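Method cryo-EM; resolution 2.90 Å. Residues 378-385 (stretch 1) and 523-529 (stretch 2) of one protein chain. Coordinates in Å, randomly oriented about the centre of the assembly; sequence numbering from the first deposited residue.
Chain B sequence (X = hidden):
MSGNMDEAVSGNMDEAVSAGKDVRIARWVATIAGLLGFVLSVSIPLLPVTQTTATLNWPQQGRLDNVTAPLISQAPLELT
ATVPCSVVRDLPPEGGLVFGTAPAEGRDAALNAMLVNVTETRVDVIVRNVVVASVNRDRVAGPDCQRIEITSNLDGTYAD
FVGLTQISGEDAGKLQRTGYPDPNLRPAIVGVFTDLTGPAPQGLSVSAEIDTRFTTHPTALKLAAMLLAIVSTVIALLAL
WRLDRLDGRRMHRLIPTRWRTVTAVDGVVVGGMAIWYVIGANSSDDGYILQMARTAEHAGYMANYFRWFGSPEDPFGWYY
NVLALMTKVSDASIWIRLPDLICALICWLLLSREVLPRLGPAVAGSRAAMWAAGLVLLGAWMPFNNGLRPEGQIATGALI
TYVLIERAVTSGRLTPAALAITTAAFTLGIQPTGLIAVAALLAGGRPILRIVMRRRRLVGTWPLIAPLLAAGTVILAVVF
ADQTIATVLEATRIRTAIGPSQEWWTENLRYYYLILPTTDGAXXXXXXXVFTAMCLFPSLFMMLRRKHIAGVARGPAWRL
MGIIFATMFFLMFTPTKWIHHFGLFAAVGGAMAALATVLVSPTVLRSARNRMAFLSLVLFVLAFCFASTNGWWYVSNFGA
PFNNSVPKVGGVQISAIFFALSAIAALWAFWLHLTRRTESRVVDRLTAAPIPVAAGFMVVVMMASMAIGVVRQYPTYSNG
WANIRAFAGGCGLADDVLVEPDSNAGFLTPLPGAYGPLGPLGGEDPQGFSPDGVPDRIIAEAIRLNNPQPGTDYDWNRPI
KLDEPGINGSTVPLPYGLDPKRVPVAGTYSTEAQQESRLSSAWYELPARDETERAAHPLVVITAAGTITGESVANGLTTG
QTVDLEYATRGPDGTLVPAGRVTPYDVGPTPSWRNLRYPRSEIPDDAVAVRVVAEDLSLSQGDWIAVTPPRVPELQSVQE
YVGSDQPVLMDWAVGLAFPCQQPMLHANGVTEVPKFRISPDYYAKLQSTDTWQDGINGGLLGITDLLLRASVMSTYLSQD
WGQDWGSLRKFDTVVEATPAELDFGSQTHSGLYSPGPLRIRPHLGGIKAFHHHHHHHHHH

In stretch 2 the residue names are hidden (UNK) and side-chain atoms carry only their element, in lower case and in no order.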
# COMPACT_ATOMS: atom_id res chain seq x y z
N LEU B 378 -14.75 -16.75 -20.86
CA LEU B 378 -14.58 -17.73 -19.79
C LEU B 378 -13.52 -17.27 -18.79
O LEU B 378 -13.73 -17.33 -17.57
CB LEU B 378 -14.20 -19.09 -20.38
CG LEU B 378 -15.35 -20.02 -20.74
CD1 LEU B 378 -14.82 -21.39 -21.10
CD2 LEU B 378 -16.34 -20.12 -19.60
N GLY B 379 -12.37 -16.82 -19.29
CA GLY B 379 -11.28 -16.44 -18.40
C GLY B 379 -11.59 -15.21 -17.57
O GLY B 379 -11.04 -15.06 -16.47
N ALA B 380 -12.45 -14.33 -18.06
CA ALA B 380 -12.85 -13.16 -17.29
C ALA B 380 -14.04 -13.44 -16.38
O ALA B 380 -14.24 -12.71 -15.40
CB ALA B 380 -13.18 -11.99 -18.22
N TRP B 381 -14.84 -14.46 -16.68
CA TRP B 381 -15.98 -14.80 -15.84
C TRP B 381 -15.63 -15.74 -14.69
O TRP B 381 -16.25 -15.66 -13.63
CB TRP B 381 -17.09 -15.44 -16.69
CG TRP B 381 -18.42 -15.45 -16.02
CD1 TRP B 381 -18.88 -16.34 -15.10
CD2 TRP B 381 -19.49 -14.51 -16.23
NE1 TRP B 381 -20.15 -16.02 -14.72
CE2 TRP B 381 -20.55 -14.90 -15.40
CE3 TRP B 381 -19.64 -13.39 -17.04
CZ2 TRP B 381 -21.75 -14.20 -15.36
CZ3 TRP B 381 -20.83 -12.70 -17.00
CH2 TRP B 381 -21.87 -13.10 -16.16
N MET B 382 -14.65 -16.62 -14.89
CA MET B 382 -14.37 -17.66 -13.89
C MET B 382 -13.99 -17.10 -12.53
O MET B 382 -14.65 -17.44 -11.53
CB MET B 382 -13.31 -18.62 -14.44
CG MET B 382 -13.84 -19.64 -15.43
SD MET B 382 -12.57 -20.83 -15.89
CE MET B 382 -13.54 -21.97 -16.87
N PRO B 383 -12.94 -16.28 -12.39
CA PRO B 383 -12.47 -15.91 -11.05
C PRO B 383 -13.26 -14.80 -10.37
O PRO B 383 -12.97 -14.50 -9.21
CB PRO B 383 -11.03 -15.47 -11.31
CG PRO B 383 -11.10 -14.84 -12.64
CD PRO B 383 -12.11 -15.65 -13.43
N PHE B 384 -14.23 -14.18 -11.04
CA PHE B 384 -14.89 -13.00 -10.51
C PHE B 384 -16.38 -13.19 -10.28
O PHE B 384 -16.88 -12.86 -9.20
CB PHE B 384 -14.66 -11.80 -11.45
CG PHE B 384 -13.29 -11.20 -11.34
CD1 PHE B 384 -12.91 -10.51 -10.20
CD2 PHE B 384 -12.39 -11.30 -12.38
CE1 PHE B 384 -11.66 -9.95 -10.10
CE2 PHE B 384 -11.13 -10.74 -12.28
CZ PHE B 384 -10.77 -10.06 -11.14
N ASN B 385 -17.11 -13.71 -11.27
CA ASN B 385 -18.56 -13.67 -11.27
C ASN B 385 -19.19 -15.03 -10.99
O ASN B 385 -20.20 -15.40 -11.58
CB ASN B 385 -19.08 -13.13 -12.60
CG ASN B 385 -18.40 -11.83 -13.00
OD1 ASN B 385 -17.86 -11.12 -12.16
ND2 ASN B 385 -18.43 -11.52 -14.29
N UNK B 523 -2.79 -15.19 -9.87
CA UNK B 523 -2.56 -15.56 -11.26
C UNK B 523 -3.84 -15.42 -12.07
O UNK B 523 -3.83 -14.93 -13.21
c UNK B 523 -0.52 -16.99 -10.91
c UNK B 523 -2.10 -17.53 -12.76
c UNK B 523 0.11 -18.36 -10.96
c UNK B 523 -1.98 -16.99 -11.35
N UNK B 524 -4.97 -15.84 -11.50
CA UNK B 524 -6.23 -15.86 -12.23
C UNK B 524 -6.97 -14.53 -12.20
O UNK B 524 -7.88 -14.32 -13.02
o UNK B 524 -7.52 -16.65 -10.33
c UNK B 524 -7.14 -16.95 -11.67
N UNK B 525 -6.61 -13.62 -11.30
CA UNK B 525 -7.32 -12.35 -11.15
C UNK B 525 -6.69 -11.22 -11.93
O UNK B 525 -7.03 -10.05 -11.70
c UNK B 525 -9.25 -12.87 -8.23
c UNK B 525 -7.85 -13.12 -8.77
n UNK B 525 -11.57 -11.77 -7.10
n UNK B 525 -9.28 -11.78 -7.27
n UNK B 525 -10.33 -10.28 -5.89
c UNK B 525 -10.39 -11.27 -6.75
c UNK B 525 -7.41 -11.98 -9.67
N UNK B 526 -5.77 -11.52 -12.86
CA UNK B 526 -5.16 -10.50 -13.71
C UNK B 526 -5.58 -10.61 -15.16
O UNK B 526 -5.42 -9.63 -15.91
c UNK B 526 -3.63 -10.59 -13.62
n UNK B 526 1.11 -10.21 -11.47
n UNK B 526 -1.07 -10.48 -10.80
c UNK B 526 -1.58 -10.64 -12.16
n UNK B 526 0.58 -10.14 -9.24
c UNK B 526 -3.10 -10.55 -12.20
c UNK B 526 0.21 -10.27 -10.51
N UNK B 527 -6.12 -11.76 -15.57
CA UNK B 527 -6.49 -11.99 -16.96
C UNK B 527 -7.54 -10.99 -17.41
O UNK B 527 -7.42 -10.37 -18.48
c UNK B 527 -6.97 -13.44 -17.14
c UNK B 527 -6.00 -14.40 -16.49
c UNK B 527 -7.15 -13.77 -18.61
N UNK B 528 -8.58 -10.79 -16.58
CA UNK B 528 -9.72 -9.96 -16.97
C UNK B 528 -9.30 -8.57 -17.41
O UNK B 528 -9.98 -7.95 -18.24
c UNK B 528 -10.71 -9.87 -15.81
N UNK B 529 -8.19 -8.06 -16.87
CA UNK B 529 -7.72 -6.73 -17.24
C UNK B 529 -6.60 -6.75 -18.28
O UNK B 529 -6.58 -5.90 -19.18
c UNK B 529 -6.87 -4.54 -16.28
c UNK B 529 -5.23 -2.80 -16.41
c UNK B 529 -7.51 -2.32 -16.94
c UNK B 529 -6.20 -1.90 -16.80
c UNK B 529 -7.84 -3.63 -16.68
c UNK B 529 -7.24 -5.97 -16.00
c UNK B 529 -5.57 -4.11 -16.15

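Position 523 carries four side-chain carbons and no heteroatom. The carbon bonded to CA forks at once, one arm a single carbon and the other two carbons long, and none of them touches stretch 1, which identifies Ile 523. Its side chain is out of reach of stretch 1, so the contact places no demand on it; a branched aliphatic group simply suits its buried surroundings.

Position 524 has one carbon followed by one oxygen, a hydroxymethyl group lying beside Pro 383, and is therefore Ser 524. It meets the proline through both backbone and side chain: Pro 383 CG lies 3.3 Å from Ser 524 O, and Pro 383 CB lies 3.8 Å from Ser 524 OG. The short side chain, with chi1 in the p well, occupies little space and leaves the backbone close to the proline ring.

At position 525 three carbons lead to a nitrogen and then to a carbon bearing two further nitrogens. The CA-to-CB bond points sideways, but the end of the side chain comes nearer to stretch 1, where it touches Pro 383 and Phe 384. This is a guanidinium at the end of a flexible chain, hence Arg 525. Arg 525 NH1 is 3.5 Å from Phe 384 CE1, which lies over one face of the guanidinium, and 3.7 Å from Pro 383 O, which sits at its edge, near its plane. A long flexible chain ending in a planar cation can reach along the other segment and offer its flat surface to an aromatic ring, while NE and NH2 are hydrogen-bonded elsewhere in the structure.

Position 526 shows the same pattern of three carbons, a nitrogen and a carbon with two more nitrogens. Here the CA-to-CB bond points away, and the side chain makes no contact with stretch 1, so it is Arg 526 in a different role; its terminal nitrogens find hydrogen bonds elsewhere in the structure.

Position 527 has three carbons, one carrying the other two. The CB of position 527 points toward stretch 1 and comes 4.4 Å from Gly 379 O. This is Val 527, a compact, branched apolar group that packs loosely beside the glycine backbone.

A single carbon is the whole side chain at position 528. The CB of position 528 points toward stretch 1, lying 4.1 Å from Ala 380 CB and 3.7 Å from Phe 384 CE2. This is Ala 528, whose small methyl fits where the chains are close, with Ala 380 CA and Ala 528 CA only 4.5 Å apart.

Position 529 has one carbon followed by a six-carbon ring, with no heteroatom. The end of its side chain leads away from stretch 1 and makes no contact with it. This is Phe 529, whose bulky ring thus leaves free the space where Ala 528 meets stretch 1.

The contact buries 363 Å² in all and contains no hydrogen bond between the stretches. It works by shape: small residues, Ala 380 and Ala 528, permit close backbone approach, Pro 383 packs against Ser 524, and the Phe 384 ring reaches both Ala 528 and the guanidinium of Arg 525. Residues distant in sequence thus meet through van der Waals packing, supplemented by the cation beside the aromatic ring.

Stretch 2 (523-529) ISRRVAF
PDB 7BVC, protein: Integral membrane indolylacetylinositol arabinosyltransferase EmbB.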